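Local coordinates for protein O-methyltransferase (Bacillus halodurans, PDB 2GPY) that probably transfers a methyl group from S-adenosylmethionine to a hydroxyl group of an acceptor whose identity is not known, at residues 137-142 with 188-193; 145-150 with 195-200; 67-72 with 105-110. One frame throughout, in Å; residues are numbered along the deposited sequence.

How the contacts relate
Contacts 1 and 2 are neighbours, their centres about 10 Å apart. Both use helix 139-146, and the helix and strand packed against it, 189-193 and 197-202, follow one another in the chain; L192 CD2 and T199 CG2 touch at 3.8 Å. The F143 ring meets both W190 and Y197. A bound zinc ion, probably that of D144 and H194, lies about 5 Å from the side chain of W190 and about 6 Å from that of S147. Contact 3 lies across the chain's centre, about 24 and 22 Å from contacts 1 and 2 (centres), near the other sheet edge. The magnesium of N160 and D206 is about 12 Å from the Y139 side chain.

Contact 1: residues 137-142 with 188-193; sequences GQYRRF and NQWLLE
R140 and W190 carry this meeting of the first turn of helix 139-146 with the short helix 189-193. The interaction is a flat stack: the guanidinium of R140 lies over one indole face with its plane within 3° of the ring plane, and R140 CZ sits 3.9 Å from the centroid of the five-membered ring, a cation-pi geometry. The aliphatic part of the arginine shares the same face, R140 CD standing 3.5 Å from that centroid as a CH-pi contact. Bends at chi2 and chi3 fold the chain down along the indole, which carries R140 NH1 as far as W190 CB, 3.4 Å away. The opposite face of the indole is covered from within its own helix by L191 CB.

Aromatic contact is made at the indole edge, where Y139 CE2 comes to 3.4 Å from W190 CZ2, the two ring planes inclined at 59° in an oblique pairing. Just beyond it is a separate apolar touch: a trans chi1 (169°) swings the Y139 phenol across to helix 189-193, where Y139 OH meets L191 CD2 at 3.3 Å. That hydroxyl is hydrogen-bonded to S158 OG, while F143 meets the W190 ring edge-to-face.

Dispersion and cation-pi attraction probably both contribute to holding the two helices together: the arginine charge would be stabilised by the indole pi cloud beneath it, and the tyrosine hydroxyl finds its polar partner on the central sheet.

Contact 2: residues 145-150 with 195-200; sequences MYSPMV and PQYDTR
A small buried contact, in which the phenol of Y197 reaches S147, spans from strand 197-202, outermost in the sheet of this chain, to the turn that follows helix 139-146. Only these two residues touch, and the approach is end-on from the tyrosine side. Y197 OH lies 3.0 Å from S147 CB, an unusually short, tight approach, and the ring carbon behind it, Y197 CZ, is 3.8 Å from the same CB. The serine carbon meets the ring obliquely. With chi1 at -67°, Y197 CG is anti to its carbonyl carbon, and the long side chain extends across to the turn, bridging backbones whose nearest CA atoms, those of S147 and Q196, are 9.5 Å apart.

Polar atoms are close here without pairing: S147 O is 3.2 Å from Y197 OH, but the angle is too poor for a hydrogen bond. That carbonyl accepts instead from K213 NZ, which also binds V150 O, and the same S147 O also accepts V150 N (3.1 Å). S147 OG has a weak hydrogen bond to F143 O. The ring of Y197 meets F143 edge-to-face, and its side chain also packs on I156, S211 and K213. Replacing Y197 with an alanine would probably open a gap beside S147 and cost F143 one of its two edge-to-face partners.

The setting is that of the Rossmann-like class I methyltransferase fold, strand order 3-2-1-4-5-7-6, in which strand 208-213, antiparallel to both neighbours, lies between 154-159 and 197-202, and helix 139-146 belongs to the crossover between parallel strands 127-133 and 154-159.

Contact 3: residues 67-72 with 105-110; sequences YSAIRM and SRIELL
I107 pushes its end methyl against the backbone of helix 67-75, and this is where the fit is tight. I107 CD1 lies 3.6 Å from A69 O and 3.8 Å from I70 CA, between the two residues. Its other branch, CG2, faces the small A69 CB at 4.1 Å. With CG1 anti to the carbonyl carbon (chi1 -59°) and chi2 extended, the isoleucine reaches CD1 forward; the side chains of I70 and I107 cross at about a right angle, I70 CG1 4.1 Å from I107 CD1. Consistent with the small A69, the CA atoms of A69 and I107 are 7.0 Å apart.

Helix 67-75 is the crossover helix of the beta-alpha-beta unit joining parallel strands 57-61 and 80-85 in the Rossmann-like fold, and it covers one face of the sheet as far as strand 107-111.

Away from I107 the contact thins. L109 CD2 stays 5.0 Å from A69 CB, and R106 turns its guanidinium to A73 O and A79 O. On the helix side turned from the strand, where helices 21-32 and 40-53 pack, R71 NH1 bonds Y67 OH, which lies near the guanidinium plane and is also hydrogen-bonded to E27 OE2; R71 NH2 forms a salt bridge with E44.

Contact 1: residues 137-142 with 188-193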
loop_
_atom_site.group_PDB
_atom_site.type_symbol
_atom_site.label_atom_id
_atom_site.label_comp_id
_atom_site.label_asym_id
_atom_site.label_seq_id
_atom_site.Cartn_x
_atom_site.Cartn_y
_atom_site.Cartn_z
ATOM N N GLY B 137 -2.438 -23.502 8.023
ATOM C CA GLY B 137 -3.529 -23.884 8.922
ATOM C C GLY B 137 -3.750 -22.809 9.963
ATOM O O GLY B 137 -2.825 -22.015 10.249
ATOM N N GLN B 138 -4.972 -22.745 10.493
ATOM C CA GLN B 138 -5.301 -21.869 11.616
ATOM C C GLN B 138 -5.303 -20.366 11.292
ATOM O O GLN B 138 -5.239 -19.530 12.191
ATOM C CB GLN B 138 -4.377 -22.152 12.803
ATOM C CG GLN B 138 -4.585 -23.565 13.407
ATOM C CD GLN B 138 -3.398 -24.003 14.220
ATOM O OE1 GLN B 138 -2.253 -23.994 13.744
ATOM N NE2 GLN B 138 -3.655 -24.399 15.461
ATOM N N TYR B 139 -5.409 -20.042 10.008
ATOM C CA TYR B 139 -5.363 -18.660 9.525
ATOM C C TYR B 139 -6.318 -17.724 10.309
ATOM O O TYR B 139 -5.920 -16.669 10.783
ATOM C CB TYR B 139 -5.710 -18.652 8.029
ATOM C CG TYR B 139 -5.955 -17.295 7.413
ATOM C CD1 TYR B 139 -4.959 -16.322 7.391
ATOM C CD2 TYR B 139 -7.177 -17.000 6.817
ATOM C CE1 TYR B 139 -5.193 -15.056 6.797
ATOM C CE2 TYR B 139 -7.410 -15.771 6.212
ATOM C CZ TYR B 139 -6.429 -14.799 6.221
ATOM O OH TYR B 139 -6.692 -13.580 5.613
ATOM N N ARG B 140 -7.568 -18.132 10.454
ATOM C CA ARG B 140 -8.563 -17.302 11.149
ATOM C C ARG B 140 -8.242 -17.127 12.633
ATOM O O ARG B 140 -8.423 -16.036 13.183
ATOM C CB ARG B 140 -9.926 -17.953 11.082
ATOM C CG ARG B 140 -10.661 -17.791 9.811
ATOM C CD ARG B 140 -12.078 -17.396 10.189
ATOM N NE ARG B 140 -13.101 -18.121 9.448
ATOM C CZ ARG B 140 -14.386 -17.785 9.429
ATOM N NH1 ARG B 140 -14.813 -16.719 10.096
ATOM N NH2 ARG B 140 -15.242 -18.513 8.730
ATOM N N ARG B 141 -7.809 -18.209 13.282
ATOM C CA ARG B 141 -7.439 -18.147 14.696
ATOM C C ARG B 141 -6.232 -17.238 14.875
ATOM O O ARG B 141 -6.193 -16.458 15.823
ATOM C CB ARG B 141 -7.155 -19.543 15.283
ATOM C CG ARG B 141 -8.390 -20.426 15.369
ATOM C CD ARG B 141 -8.080 -21.650 16.192
ATOM N NE ARG B 141 -8.515 -21.471 17.577
ATOM C CZ ARG B 141 -8.187 -22.286 18.577
ATOM N NH1 ARG B 141 -7.387 -23.332 18.363
ATOM N NH2 ARG B 141 -8.650 -22.049 19.799
ATOM N N PHE B 142 -5.270 -17.305 13.941
ATOM C CA PHE B 142 -4.112 -16.415 13.994
ATOM C C PHE B 142 -4.511 -14.952 13.848
ATOM O O PHE B 142 -3.977 -14.070 14.548
ATOM C CB PHE B 142 -3.093 -16.730 12.890
ATOM C CG PHE B 142 -2.402 -18.048 13.052
ATOM C CD1 PHE B 142 -2.242 -18.621 14.313
ATOM C CD2 PHE B 142 -1.891 -18.705 11.936
ATOM C CE1 PHE B 142 -1.583 -19.843 14.458
ATOM C CE2 PHE B 142 -1.243 -19.952 12.077
ATOM C CZ PHE B 142 -1.088 -20.502 13.331
ATOM N N ASN B 188 -13.184 -15.558 1.387
ATOM C CA ASN B 188 -12.671 -14.335 2.002
ATOM C C ASN B 188 -13.725 -13.446 2.656
ATOM O O ASN B 188 -13.391 -12.407 3.232
ATOM C CB ASN B 188 -11.874 -13.528 0.977
ATOM C CG ASN B 188 -10.583 -14.206 0.590
ATOM O OD1 ASN B 188 -10.010 -14.962 1.375
ATOM N ND2 ASN B 188 -10.115 -13.944 -0.625
ATOM N N GLN B 189 -14.996 -13.841 2.599
ATOM C CA GLN B 189 -16.026 -12.949 3.129
ATOM C C GLN B 189 -15.763 -12.506 4.571
ATOM O O GLN B 189 -15.929 -11.321 4.868
ATOM C CB GLN B 189 -17.451 -13.479 2.932
ATOM C CG GLN B 189 -18.089 -13.014 1.601
ATOM C CD GLN B 189 -17.783 -11.540 1.245
ATOM O OE1 GLN B 189 -17.042 -11.261 0.301
ATOM N NE2 GLN B 189 -18.346 -10.608 2.011
ATOM N N TRP B 190 -15.262 -13.433 5.438
ATOM C CA TRP B 190 -15.162 -13.065 6.862
ATOM C C TRP B 190 -14.114 -11.986 7.007
ATOM O O TRP B 190 -14.257 -11.073 7.810
ATOM C CB TRP B 190 -14.838 -14.274 7.768
ATOM C CG TRP B 190 -13.425 -14.754 7.667
ATOM C CD1 TRP B 190 -12.969 -15.813 6.936
ATOM C CD2 TRP B 190 -12.262 -14.175 8.304
ATOM N NE1 TRP B 190 -11.592 -15.928 7.074
ATOM C CE2 TRP B 190 -11.140 -14.938 7.907
ATOM C CE3 TRP B 190 -12.065 -13.091 9.171
ATOM C CZ2 TRP B 190 -9.842 -14.646 8.344
ATOM C CZ3 TRP B 190 -10.766 -12.805 9.604
ATOM C CH2 TRP B 190 -9.678 -13.581 9.186
ATOM N N LEU B 191 -13.065 -12.084 6.199
ATOM C CA LEU B 191 -11.994 -11.120 6.263
ATOM C C LEU B 191 -12.501 -9.773 5.765
ATOM O O LEU B 191 -12.264 -8.737 6.389
ATOM C CB LEU B 191 -10.811 -11.587 5.406
ATOM C CG LEU B 191 -9.658 -10.593 5.396
ATOM C CD1 LEU B 191 -9.147 -10.322 6.829
ATOM C CD2 LEU B 191 -8.542 -11.135 4.500
ATOM N N LEU B 192 -13.221 -9.800 4.644
ATOM C CA LEU B 192 -13.632 -8.563 3.984
ATOM C C LEU B 192 -14.651 -7.731 4.777
ATOM O O LEU B 192 -14.744 -6.511 4.563
ATOM C CB LEU B 192 -14.118 -8.861 2.565
ATOM C CG LEU B 192 -12.996 -9.432 1.685
ATOM C CD1 LEU B 192 -13.522 -10.065 0.396
ATOM C CD2 LEU B 192 -11.926 -8.394 1.397
ATOM N N GLU B 193 -15.398 -8.370 5.684
ATOM C CA GLU B 193 -16.439 -7.675 6.464
ATOM C C GLU B 193 -16.170 -7.578 7.978
ATOM O O GLU B 193 -17.029 -7.136 8.757
ATOM C CB GLU B 193 -17.834 -8.247 6.171
ATOM C CG GLU B 193 -18.045 -9.721 6.464
ATOM C CD GLU B 193 -19.479 -10.163 6.153
ATOM O OE1 GLU B 193 -20.133 -9.552 5.266
ATOM O OE2 GLU B 193 -19.970 -11.119 6.801
#

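Contact 2: residues 145-150 with 195-200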
loop_
_atom_site.group_PDB
_atom_site.type_symbol
_atom_site.label_atom_id
_atom_site.label_comp_id
_atom_site.label_asym_id
_atom_site.label_seq_id
_atom_site.Cartn_x
_atom_site.Cartn_y
_atom_site.Cartn_z
HETATM N N MSE B 145 -6.271 -13.758 17.126
HETATM C CA MSE B 145 -5.337 -13.759 18.250
HETATM C C MSE B 145 -4.309 -12.634 18.198
HETATM O O MSE B 145 -3.971 -12.057 19.233
HETATM C CB MSE B 145 -4.593 -15.097 18.334
HETATM C CG MSE B 145 -3.500 -15.097 19.380
HETATM SE SE MSE B 145 -3.000 -16.869 20.002
HETATM C CE MSE B 145 -4.741 -17.434 20.717
ATOM N N TYR B 146 -3.795 -12.359 16.996
ATOM C CA TYR B 146 -2.684 -11.429 16.811
ATOM C C TYR B 146 -3.062 -10.056 16.273
ATOM O O TYR B 146 -2.272 -9.130 16.333
ATOM C CB TYR B 146 -1.590 -12.080 15.943
ATOM C CG TYR B 146 -0.876 -13.142 16.746
ATOM C CD1 TYR B 146 0.035 -12.779 17.718
ATOM C CD2 TYR B 146 -1.182 -14.499 16.595
ATOM C CE1 TYR B 146 0.675 -13.745 18.511
ATOM C CE2 TYR B 146 -0.547 -15.476 17.382
ATOM C CZ TYR B 146 0.374 -15.076 18.347
ATOM O OH TYR B 146 1.034 -16.001 19.136
ATOM N N SER B 147 -4.286 -9.909 15.793
ATOM C CA SER B 147 -4.697 -8.612 15.295
ATOM C C SER B 147 -4.748 -7.533 16.412
ATOM O O SER B 147 -4.445 -6.374 16.142
ATOM C CB SER B 147 -5.992 -8.719 14.491
ATOM O OG SER B 147 -7.090 -9.028 15.301
ATOM N N PRO B 148 -5.060 -7.911 17.674
ATOM C CA PRO B 148 -5.037 -6.875 18.714
ATOM C C PRO B 148 -3.624 -6.400 19.053
ATOM O O PRO B 148 -3.455 -5.404 19.754
ATOM C CB PRO B 148 -5.665 -7.577 19.933
ATOM C CG PRO B 148 -6.308 -8.800 19.386
ATOM C CD PRO B 148 -5.454 -9.210 18.254
HETATM N N MSE B 149 -2.624 -7.099 18.535
HETATM C CA MSE B 149 -1.242 -6.728 18.756
HETATM C C MSE B 149 -0.658 -5.829 17.635
HETATM O O MSE B 149 0.513 -5.443 17.662
HETATM C CB MSE B 149 -0.451 -7.998 18.991
HETATM C CG MSE B 149 -1.123 -8.854 20.111
HETATM SE SE MSE B 149 0.223 -10.035 20.630
HETATM C CE MSE B 149 -0.931 -11.531 21.330
ATOM N N VAL B 150 -1.510 -5.480 16.681
ATOM C CA VAL B 150 -1.169 -4.510 15.640
ATOM C C VAL B 150 -1.700 -3.103 16.044
ATOM O O VAL B 150 -2.833 -2.970 16.511
ATOM C CB VAL B 150 -1.819 -4.930 14.308
ATOM C CG1 VAL B 150 -1.606 -3.862 13.196
ATOM C CG2 VAL B 150 -1.291 -6.346 13.858
ATOM N N PRO B 195 -15.087 -5.891 11.118
ATOM C CA PRO B 195 -15.281 -4.449 11.303
ATOM C C PRO B 195 -14.070 -3.538 11.603
ATOM O O PRO B 195 -14.081 -2.377 11.177
ATOM C CB PRO B 195 -16.310 -4.373 12.439
ATOM C CG PRO B 195 -16.198 -5.657 13.141
ATOM C CD PRO B 195 -15.858 -6.668 12.102
ATOM N N GLN B 196 -13.069 -4.001 12.326
ATOM C CA GLN B 196 -12.007 -3.075 12.754
ATOM C C GLN B 196 -10.949 -2.850 11.655
ATOM O O GLN B 196 -9.924 -2.200 11.891
ATOM C CB GLN B 196 -11.340 -3.579 14.043
ATOM C CG GLN B 196 -10.829 -2.471 14.976
ATOM C CD GLN B 196 -10.387 -2.976 16.361
ATOM O OE1 GLN B 196 -10.202 -4.183 16.591
ATOM N NE2 GLN B 196 -10.194 -2.041 17.280
ATOM N N TYR B 197 -11.212 -3.384 10.467
ATOM C CA TYR B 197 -10.234 -3.343 9.385
ATOM C C TYR B 197 -10.854 -2.877 8.108
ATOM O O TYR B 197 -12.041 -3.086 7.854
ATOM C CB TYR B 197 -9.588 -4.710 9.179
ATOM C CG TYR B 197 -8.756 -5.066 10.367
ATOM C CD1 TYR B 197 -9.321 -5.702 11.479
ATOM C CD2 TYR B 197 -7.421 -4.695 10.422
ATOM C CE1 TYR B 197 -8.539 -5.989 12.604
ATOM C CE2 TYR B 197 -6.643 -4.987 11.528
ATOM C CZ TYR B 197 -7.207 -5.613 12.610
ATOM O OH TYR B 197 -6.398 -5.882 13.708
ATOM N N ASP B 198 -10.014 -2.201 7.334
ATOM C CA ASP B 198 -10.326 -1.722 6.032
ATOM C C ASP B 198 -9.523 -2.656 5.128
ATOM O O ASP B 198 -8.314 -2.526 5.040
ATOM C CB ASP B 198 -9.738 -0.329 5.957
ATOM C CG ASP B 198 -10.350 0.475 4.926
ATOM O OD1 ASP B 198 -10.562 -0.072 3.812
ATOM O OD2 ASP B 198 -10.609 1.654 5.235
ATOM N N THR B 199 -10.176 -3.603 4.476
ATOM C CA THR B 199 -9.432 -4.657 3.757
ATOM C C THR B 199 -9.680 -4.608 2.250
ATOM O O THR B 199 -10.828 -4.511 1.805
ATOM C CB THR B 199 -9.787 -6.065 4.302
ATOM O OG1 THR B 199 -9.427 -6.150 5.688
ATOM C CG2 THR B 199 -9.042 -7.178 3.516
ATOM N N ARG B 200 -8.602 -4.653 1.475
ATOM C CA ARG B 200 -8.699 -4.830 0.025
ATOM C C ARG B 200 -7.785 -5.964 -0.392
ATOM O O ARG B 200 -6.788 -6.254 0.290
ATOM C CB ARG B 200 -8.324 -3.551 -0.728
ATOM C CG ARG B 200 -9.129 -2.338 -0.281
ATOM C CD ARG B 200 -9.519 -1.454 -1.434
ATOM N NE ARG B 200 -10.744 -1.927 -2.066
ATOM C CZ ARG B 200 -10.821 -2.413 -3.297
ATOM N NH1 ARG B 200 -9.737 -2.488 -4.057
ATOM N NH2 ARG B 200 -11.992 -2.817 -3.767
#

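Contact 3: residues 67-72 with 105-110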
loop_
_atom_site.group_PDB
_atom_site.type_symbol
_atom_site.label_atom_id
_atom_site.label_comp_id
_atom_site.label_asym_id
_atom_site.label_seq_id
_atom_site.Cartn_x
_atom_site.Cartn_y
_atom_site.Cartn_z
ATOM N N TYR B 67 12.780 -17.309 4.659
ATOM C CA TYR B 67 12.890 -16.501 3.437
ATOM C C TYR B 67 12.196 -15.130 3.523
ATOM O O TYR B 67 12.832 -14.090 3.250
ATOM C CB TYR B 67 12.358 -17.306 2.267
ATOM C CG TYR B 67 12.441 -16.595 0.937
ATOM C CD1 TYR B 67 13.625 -16.565 0.222
ATOM C CD2 TYR B 67 11.316 -15.985 0.401
ATOM C CE1 TYR B 67 13.689 -15.905 -1.022
ATOM C CE2 TYR B 67 11.359 -15.353 -0.833
ATOM C CZ TYR B 67 12.537 -15.319 -1.536
ATOM O OH TYR B 67 12.516 -14.711 -2.770
ATOM N N SER B 68 10.924 -15.114 3.936
ATOM C CA SER B 68 10.190 -13.832 4.022
ATOM C C SER B 68 10.757 -12.907 5.105
ATOM O O SER B 68 10.879 -11.707 4.875
ATOM C CB SER B 68 8.676 -14.031 4.177
ATOM O OG SER B 68 8.125 -14.561 2.982
ATOM N N ALA B 69 11.131 -13.467 6.260
ATOM C CA ALA B 69 11.703 -12.677 7.353
ATOM C C ALA B 69 12.980 -12.009 6.848
ATOM O O ALA B 69 13.200 -10.816 7.053
ATOM C CB ALA B 69 12.029 -13.543 8.577
ATOM N N ILE B 70 13.841 -12.804 6.212
ATOM C CA ILE B 70 15.098 -12.306 5.654
ATOM C C ILE B 70 14.906 -11.216 4.612
ATOM O O ILE B 70 15.538 -10.160 4.706
ATOM C CB ILE B 70 15.990 -13.459 5.121
ATOM C CG1 ILE B 70 16.581 -14.213 6.329
ATOM C CG2 ILE B 70 17.098 -12.930 4.219
ATOM C CD1 ILE B 70 17.187 -15.588 5.986
ATOM N N ARG B 71 14.050 -11.466 3.622
ATOM C CA ARG B 71 13.858 -10.497 2.563
ATOM C C ARG B 71 13.216 -9.203 3.055
ATOM O O ARG B 71 13.579 -8.104 2.591
ATOM C CB ARG B 71 13.070 -11.141 1.434
ATOM C CG ARG B 71 13.988 -12.153 0.759
ATOM C CD ARG B 71 13.793 -12.251 -0.693
ATOM N NE ARG B 71 14.041 -10.990 -1.386
ATOM C CZ ARG B 71 13.551 -10.730 -2.584
ATOM N NH1 ARG B 71 12.830 -11.651 -3.187
ATOM N NH2 ARG B 71 13.775 -9.546 -3.183
HETATM N N MSE B 72 12.301 -9.309 4.026
HETATM C CA MSE B 72 11.767 -8.089 4.662
HETATM C C MSE B 72 12.825 -7.309 5.448
HETATM O O MSE B 72 12.892 -6.052 5.342
HETATM C CB MSE B 72 10.576 -8.405 5.598
HETATM C CG MSE B 72 9.380 -8.922 4.819
HETATM SE SE MSE B 72 7.772 -9.166 5.972
HETATM C CE MSE B 72 8.397 -10.655 7.120
ATOM N N SER B 105 20.389 -9.680 14.846
ATOM C CA SER B 105 20.073 -8.546 15.710
ATOM C C SER B 105 18.756 -7.894 15.304
ATOM O O SER B 105 18.212 -7.066 16.032
ATOM C CB SER B 105 21.229 -7.522 15.767
ATOM O OG SER B 105 21.374 -6.864 14.514
ATOM N N ARG B 106 18.231 -8.280 14.146
ATOM C CA ARG B 106 17.028 -7.670 13.627
ATOM C C ARG B 106 15.903 -8.666 13.345
ATOM O O ARG B 106 14.770 -8.268 13.086
ATOM C CB ARG B 106 17.367 -6.895 12.365
ATOM C CG ARG B 106 18.234 -5.672 12.673
ATOM C CD ARG B 106 18.011 -4.613 11.644
ATOM N NE ARG B 106 18.507 -5.026 10.332
ATOM C CZ ARG B 106 17.777 -5.162 9.229
ATOM N NH1 ARG B 106 18.419 -5.516 8.126
ATOM N NH2 ARG B 106 16.419 -4.977 9.213
ATOM N N ILE B 107 16.210 -9.954 13.407
ATOM C CA ILE B 107 15.172 -10.977 13.217
ATOM C C ILE B 107 15.175 -11.876 14.435
ATOM O O ILE B 107 16.190 -12.563 14.713
ATOM C CB ILE B 107 15.404 -11.817 11.956
ATOM C CG1 ILE B 107 15.420 -10.930 10.697
ATOM C CG2 ILE B 107 14.370 -12.986 11.880
ATOM C CD1 ILE B 107 15.738 -11.713 9.403
ATOM N N GLU B 108 14.078 -11.839 15.183
ATOM C CA GLU B 108 13.957 -12.677 16.385
ATOM C C GLU B 108 13.084 -13.887 16.038
ATOM O O GLU B 108 11.927 -13.728 15.689
ATOM C CB GLU B 108 13.324 -11.898 17.549
ATOM C CG GLU B 108 13.190 -12.753 18.827
ATOM C CD GLU B 108 12.489 -12.041 19.986
ATOM O OE1 GLU B 108 12.124 -10.847 19.866
ATOM O OE2 GLU B 108 12.309 -12.693 21.038
ATOM N N LEU B 109 13.639 -15.088 16.122
ATOM C CA LEU B 109 12.875 -16.263 15.735
ATOM C C LEU B 109 12.393 -16.991 16.975
ATOM O O LEU B 109 13.175 -17.306 17.874
ATOM C CB LEU B 109 13.712 -17.234 14.886
ATOM C CG LEU B 109 14.250 -16.713 13.560
ATOM C CD1 LEU B 109 14.971 -17.885 12.857
ATOM C CD2 LEU B 109 13.093 -16.154 12.694
ATOM N N LEU B 110 11.105 -17.271 16.998
ATOM C CA LEU B 110 10.515 -17.973 18.106
ATOM C C LEU B 110 10.092 -19.353 17.618
ATOM O O LEU B 110 9.521 -19.513 16.543
ATOM C CB LEU B 110 9.327 -17.197 18.675
ATOM C CG LEU B 110 9.619 -15.817 19.296
ATOM C CD1 LEU B 110 8.339 -15.219 19.856
ATOM C CD2 LEU B 110 10.670 -15.918 20.383
#